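Local structure of fiber (Murine adenovirus 2, 5NBH) at residues Cys186-Tyr200 against Thr212-Met226. The protein probably attaches the virion to host cells as a trimeric fibre, whose distal domain, the part modelled here, binds N-acetylglucosamine. Residues are numbered along the deposited sequence; the frame is centred on the assembly and turned at random. Where two conformers were deposited one is given.
Sequences CSENGEFKQSTYCSY and TLKSTTSGCKPIFQM
With CG anti to the backbone N (chi1 -172°) and the chain extended beyond it, Q194 reaches across the beta hairpin of strands 191-205 and 208-217 to the backbone at S218, whose N-H gives OE1 a hydrogen bond of 2.9 Å from N. T196 likewise carries OG1 anti to its own N (chi1 -177°), and that hydroxyl donates to T216 O at 2.7 Å, from above the carbonyl plane. The case illustrates how side chains can prolong a hairpin of the fibre's distal domain once its strands diverge. Nearer the hairpin loop the pairing is regular and antiparallel: S199 and K214 exchange two backbone bonds, and C198 faces S215 across a non-hydrogen-bonded pair. Further along, a classic bulge sets K193 and Q194 against C186, whose O accepts hydrogen bonds from both their N-H groups. T216 OG1 lies 3.4 Å from Y197 CE1 and is hydrogen-bonded to OG1 of T132, an N-acetylglucosamine-binding residue; F192 of the third subunit stacks on Y197. On the face carrying C198 and L213, C198 SG sits obliquely to the F224 ring, 3.9 Å from CE2. At the far end K221 NZ forms a salt bridge with E188 OE2, 2.7 Å away, on the syn side but 26° out of the carboxylate plane.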
loop_
_atom_site.group_PDB
_atom_site.type_symbol
_atom_site.label_atom_id
_atom_site.label_comp_id
_atom_site.label_asym_id
_atom_site.label_seq_id
_atom_site.Cartn_x
_atom_site.Cartn_y
_atom_site.Cartn_z
ATOM N N CYS A 186 -4.112 10.671 -19.388
ATOM C CA CYS A 186 -5.509 10.875 -19.678
ATOM C C CYS A 186 -5.908 9.919 -20.807
ATOM O O CYS A 186 -5.143 9.733 -21.737
ATOM C CB CYS A 186 -5.796 12.320 -20.082
ATOM S SG CYS A 186 -5.683 13.462 -18.679
ATOM N N SER A 187 -7.087 9.342 -20.699
ATOM C CA SER A 187 -7.624 8.422 -21.708
ATOM C C SER A 187 -9.120 8.536 -21.792
ATOM O O SER A 187 -9.731 9.236 -20.997
ATOM C CB SER A 187 -7.234 6.980 -21.350
ATOM O OG SER A 187 -7.895 6.487 -20.181
ATOM N N GLU A 188 -9.742 7.845 -22.744
ATOM C CA GLU A 188 -11.188 7.840 -22.778
ATOM C C GLU A 188 -11.623 6.613 -23.527
ATOM O O GLU A 188 -11.116 6.361 -24.607
ATOM C CB GLU A 188 -11.743 9.100 -23.442
ATOM C CG GLU A 188 -13.251 9.223 -23.289
ATOM C CD GLU A 188 -13.851 10.465 -23.924
ATOM O OE1 GLU A 188 -13.137 11.339 -24.471
ATOM O OE2 GLU A 188 -15.086 10.549 -23.870
ATOM N N ASN A 189 -12.487 5.833 -22.889
ATOM C CA ASN A 189 -13.015 4.583 -23.455
ATOM C C ASN A 189 -11.894 3.654 -23.909
ATOM O O ASN A 189 -11.971 3.097 -25.014
ATOM C CB ASN A 189 -13.940 4.866 -24.645
ATOM C CG ASN A 189 -15.179 5.633 -24.262
ATOM O OD1 ASN A 189 -15.739 5.444 -23.178
ATOM N ND2 ASN A 189 -15.635 6.501 -25.168
ATOM N N GLY A 190 -10.835 3.537 -23.104
ATOM C CA GLY A 190 -9.685 2.697 -23.453
ATOM C C GLY A 190 -8.688 3.239 -24.466
ATOM O O GLY A 190 -7.745 2.549 -24.838
ATOM N N GLU A 191 -8.908 4.455 -24.950
ATOM C CA GLU A 191 -8.026 5.080 -25.945
ATOM C C GLU A 191 -7.118 6.107 -25.287
ATOM O O GLU A 191 -7.616 6.972 -24.580
ATOM C CB GLU A 191 -8.872 5.771 -27.001
ATOM C CG GLU A 191 -8.096 6.375 -28.139
ATOM C CD GLU A 191 -8.979 7.215 -29.072
ATOM O OE1 GLU A 191 -10.226 7.057 -29.046
ATOM O OE2 GLU A 191 -8.414 8.030 -29.830
ATOM N N PHE A 192 -5.813 6.005 -25.529
ATOM C CA PHE A 192 -4.852 6.989 -25.040
ATOM C C PHE A 192 -5.177 8.391 -25.588
ATOM O O PHE A 192 -5.452 8.554 -26.794
ATOM C CB PHE A 192 -3.422 6.600 -25.426
ATOM C CG PHE A 192 -2.428 7.678 -25.217
ATOM C CD1 PHE A 192 -1.863 7.885 -23.950
ATOM C CD2 PHE A 192 -2.067 8.552 -26.265
ATOM C CE1 PHE A 192 -0.929 8.878 -23.745
ATOM C CE2 PHE A 192 -1.118 9.544 -26.048
ATOM C CZ PHE A 192 -0.560 9.711 -24.779
ATOM N N LYS A 193 -5.143 9.382 -24.721
ATOM C CA LYS A 193 -5.322 10.784 -25.124
ATOM C C LYS A 193 -4.097 11.648 -24.881
ATOM O O LYS A 193 -3.678 12.386 -25.782
ATOM C CB LYS A 193 -6.530 11.401 -24.422
ATOM C CG LYS A 193 -7.872 10.769 -24.757
ATOM C CD LYS A 193 -8.260 10.954 -26.224
ATOM C CE LYS A 193 -9.530 10.165 -26.482
ATOM N NZ LYS A 193 -10.105 10.486 -27.817
ATOM N N GLN A 194 -3.517 11.608 -23.681
ATOM C CA GLN A 194 -2.389 12.459 -23.365
ATOM C C GLN A 194 -1.541 11.969 -22.190
ATOM O O GLN A 194 -2.099 11.568 -21.181
ATOM C CB GLN A 194 -2.916 13.856 -22.972
ATOM C CG GLN A 194 -1.827 14.891 -22.810
ATOM C CD GLN A 194 -2.345 16.281 -22.498
ATOM O OE1 GLN A 194 -3.530 16.485 -22.259
ATOM N NE2 GLN A 194 -1.440 17.252 -22.493
ATOM N N SER A 195 -0.224 12.114 -22.300
ATOM C CA SER A 195 0.666 12.008 -21.135
ATOM C C SER A 195 0.860 13.409 -20.586
ATOM O O SER A 195 1.295 14.328 -21.299
ATOM C CB SER A 195 2.022 11.421 -21.476
ATOM O OG SER A 195 1.854 10.194 -22.140
ATOM N N THR A 196 0.520 13.581 -19.314
ATOM C CA THR A 196 0.548 14.886 -18.688
ATOM C C THR A 196 0.848 14.709 -17.185
ATOM O O THR A 196 1.558 13.750 -16.779
ATOM C CB THR A 196 -0.730 15.697 -19.038
ATOM O OG1 THR A 196 -0.626 17.007 -18.457
ATOM C CG2 THR A 196 -2.010 15.005 -18.586
ATOM N N TYR A 197 0.402 15.636 -16.374
ATOM C CA TYR A 197 0.733 15.654 -14.945
ATOM C C TYR A 197 -0.401 16.249 -14.129
ATOM O O TYR A 197 -1.313 16.910 -14.661
ATOM C CB TYR A 197 2.023 16.435 -14.708
ATOM C CG TYR A 197 2.025 17.795 -15.388
ATOM C CD1 TYR A 197 1.407 18.875 -14.807
ATOM C CD2 TYR A 197 2.650 17.979 -16.622
ATOM C CE1 TYR A 197 1.391 20.116 -15.426
ATOM C CE2 TYR A 197 2.650 19.226 -17.241
ATOM C CZ TYR A 197 2.013 20.284 -16.640
ATOM O OH TYR A 197 2.006 21.553 -17.233
ATOM N N CYS A 198 -0.355 15.946 -12.830
ATOM C CA CYS A 198 -1.307 16.445 -11.889
ATOM C C CYS A 198 -0.552 16.837 -10.625
ATOM O O CYS A 198 0.302 16.076 -10.139
ATOM C CB CYS A 198 -2.348 15.379 -11.577
ATOM S SG CYS A 198 -3.725 15.931 -10.524
ATOM N N SER A 199 -0.832 18.019 -10.106
ATOM C CA SER A 199 -0.260 18.410 -8.816
ATOM C C SER A 199 -1.148 17.959 -7.646
ATOM O O SER A 199 -2.357 17.762 -7.800
ATOM C CB SER A 199 -0.044 19.899 -8.746
ATOM O OG SER A 199 -1.237 20.569 -8.781
ATOM N N TYR A 200 -0.534 17.835 -6.489
ATOM C CA TYR A 200 -1.281 17.682 -5.249
ATOM C C TYR A 200 -0.702 18.663 -4.239
ATOM O O TYR A 200 0.487 18.956 -4.245
ATOM C CB TYR A 200 -1.259 16.225 -4.746
ATOM C CG TYR A 200 0.147 15.743 -4.497
ATOM C CD1 TYR A 200 0.875 15.167 -5.521
ATOM C CD2 TYR A 200 0.766 15.908 -3.250
ATOM C CE1 TYR A 200 2.185 14.734 -5.331
ATOM C CE2 TYR A 200 2.103 15.491 -3.051
ATOM C CZ TYR A 200 2.794 14.899 -4.103
ATOM O OH TYR A 200 4.124 14.498 -3.967
ATOM N N THR A 212 -5.781 19.556 -2.562
ATOM C CA THR A 212 -6.085 20.277 -3.810
ATOM C C THR A 212 -5.279 19.646 -4.919
ATOM O O THR A 212 -4.057 19.540 -4.801
ATOM C CB THR A 212 -5.765 21.773 -3.665
ATOM O OG1 THR A 212 -6.416 22.281 -2.481
ATOM C CG2 THR A 212 -6.239 22.552 -4.854
ATOM N N LEU A 213 -5.982 19.162 -5.942
ATOM C CA LEU A 213 -5.366 18.568 -7.115
ATOM C C LEU A 213 -5.502 19.452 -8.329
ATOM O O LEU A 213 -6.562 20.014 -8.557
ATOM C CB LEU A 213 -5.999 17.209 -7.416
ATOM C CG LEU A 213 -6.150 16.270 -6.202
ATOM C CD1 LEU A 213 -6.941 15.055 -6.627
ATOM C CD2 LEU A 213 -4.807 15.835 -5.645
ATOM N N LYS A 214 -4.446 19.586 -9.123
ATOM C CA LYS A 214 -4.564 20.359 -10.361
ATOM C C LYS A 214 -4.046 19.559 -11.548
ATOM O O LYS A 214 -2.844 19.307 -11.665
ATOM C CB LYS A 214 -3.863 21.704 -10.246
ATOM C CG LYS A 214 -4.413 22.612 -9.185
ATOM C CD LYS A 214 -3.637 23.934 -9.079
ATOM C CE LYS A 214 -4.169 24.714 -7.897
ATOM N NZ LYS A 214 -3.651 26.114 -7.772
ATOM N N SER A 215 -4.974 19.161 -12.409
ATOM C CA SER A 215 -4.654 18.397 -13.603
ATOM C C SER A 215 -4.516 19.327 -14.807
ATOM O O SER A 215 -5.303 20.283 -14.973
ATOM C CB SER A 215 -5.749 17.373 -13.877
ATOM O OG SER A 215 -7.053 17.914 -13.845
ATOM N N THR A 216 -3.561 19.039 -15.674
ATOM C CA THR A 216 -3.339 19.882 -16.871
ATOM C C THR A 216 -3.639 19.050 -18.112
ATOM O O THR A 216 -3.098 17.957 -18.276
ATOM C CB THR A 216 -1.938 20.446 -16.888
ATOM O OG1 THR A 216 -1.807 21.335 -15.785
ATOM C CG2 THR A 216 -1.648 21.199 -18.177
ATOM N N THR A 217 -4.552 19.545 -18.947
ATOM C CA THR A 217 -4.998 18.821 -20.152
ATOM C C THR A 217 -4.858 19.713 -21.423
ATOM O O THR A 217 -4.815 20.928 -21.315
ATOM C CB THR A 217 -6.429 18.287 -20.019
ATOM O OG1 THR A 217 -7.369 19.376 -19.902
ATOM C CG2 THR A 217 -6.536 17.406 -18.773
ATOM N N SER A 218 -4.746 19.069 -22.580
ATOM C CA SER A 218 -4.833 19.727 -23.887
ATOM C C SER A 218 -5.843 18.978 -24.738
ATOM O O SER A 218 -5.551 17.888 -25.239
ATOM C CB SER A 218 -3.487 19.716 -24.597
ATOM O OG SER A 218 -2.455 20.077 -23.714
ATOM N N GLY A 219 -7.054 19.502 -24.835
ATOM C CA GLY A 219 -8.032 18.960 -25.748
ATOM C C GLY A 219 -8.940 17.890 -25.188
ATOM O O GLY A 219 -10.072 17.757 -25.648
ATOM N N CYS A 220 -8.487 17.184 -24.160
ATOM C CA CYS A 220 -9.153 15.995 -23.665
ATOM C C CYS A 220 -9.888 16.224 -22.360
ATOM O O CYS A 220 -9.710 17.223 -21.664
ATOM C CB CYS A 220 -8.142 14.842 -23.516
ATOM S SG CYS A 220 -6.733 15.156 -22.435
ATOM N N LYS A 221 -10.728 15.259 -22.049
ATOM C CA LYS A 221 -11.398 15.178 -20.760
ATOM C C LYS A 221 -10.377 14.769 -19.711
ATOM O O LYS A 221 -9.562 13.916 -19.967
ATOM C CB LYS A 221 -12.496 14.132 -20.800
ATOM C CG LYS A 221 -13.604 14.423 -21.801
ATOM C CD LYS A 221 -14.727 13.425 -21.641
ATOM C CE LYS A 221 -15.897 13.724 -22.555
ATOM N NZ LYS A 221 -15.682 13.195 -23.913
ATOM N N PRO A 222 -10.458 15.347 -18.509
ATOM C CA PRO A 222 -9.566 14.916 -17.429
ATOM C C PRO A 222 -10.070 13.597 -16.839
ATOM O O PRO A 222 -10.982 13.573 -16.035
ATOM C CB PRO A 222 -9.581 16.101 -16.450
ATOM C CG PRO A 222 -10.884 16.790 -16.717
ATOM C CD PRO A 222 -11.254 16.535 -18.155
ATOM N N ILE A 223 -9.514 12.505 -17.338
ATOM C CA ILE A 223 -9.899 11.170 -16.943
ATOM C C ILE A 223 -8.599 10.433 -16.662
ATOM O O ILE A 223 -7.877 10.110 -17.584
ATOM C CB ILE A 223 -10.674 10.440 -18.055
ATOM C CG1 ILE A 223 -11.949 11.200 -18.375
ATOM C CG2 ILE A 223 -10.982 9.008 -17.626
ATOM C CD1 ILE A 223 -12.808 10.556 -19.454
ATOM N N PHE A 224 -8.298 10.231 -15.383
ATOM C CA PHE A 224 -7.012 9.717 -14.936
ATOM C C PHE A 224 -7.087 9.116 -13.539
ATOM O O PHE A 224 -8.038 9.406 -12.836
ATOM C CB PHE A 224 -5.969 10.834 -14.930
ATOM C CG PHE A 224 -6.290 11.969 -14.011
ATOM C CD1 PHE A 224 -7.071 13.040 -14.441
ATOM C CD2 PHE A 224 -5.793 11.997 -12.725
ATOM C CE1 PHE A 224 -7.345 14.111 -13.595
ATOM C CE2 PHE A 224 -6.071 13.059 -11.880
ATOM C CZ PHE A 224 -6.858 14.108 -12.308
ATOM N N GLN A 225 -6.082 8.303 -13.167
ATOM C CA GLN A 225 -5.879 7.797 -11.796
ATOM C C GLN A 225 -4.514 8.314 -11.335
ATOM O O GLN A 225 -3.567 8.423 -12.126
ATOM C CB GLN A 225 -5.909 6.228 -11.685
ATOM C CG GLN A 225 -5.747 5.667 -10.241
ATOM C CD GLN A 225 -5.831 4.121 -10.061
ATOM O OE1 GLN A 225 -4.812 3.467 -9.823
ATOM N NE2 GLN A 225 -7.040 3.581 -10.034
ATOM N N MET A 226 -4.423 8.700 -10.076
ATOM C CA MET A 226 -3.120 8.982 -9.479
ATOM C C MET A 226 -3.100 8.758 -7.992
ATOM O O MET A 226 -4.117 8.735 -7.345
ATOM C CB MET A 226 -2.571 10.364 -9.823
ATOM C CG MET A 226 -3.330 11.596 -9.391
ATOM S SD MET A 226 -2.049 12.820 -9.018
ATOM C CE MET A 226 -1.462 11.936 -7.579
HETATM O O HOH W 1 -6.510 7.179 -17.898
HETATM O O HOH W 2 -9.443 11.876 -21.702
HETATM O O HOH W 3 -10.788 12.917 -23.891
HETATM O O HOH W 4 -1.152 20.261 -21.578
HETATM O O HOH W 5 -2.229 21.130 -6.155
#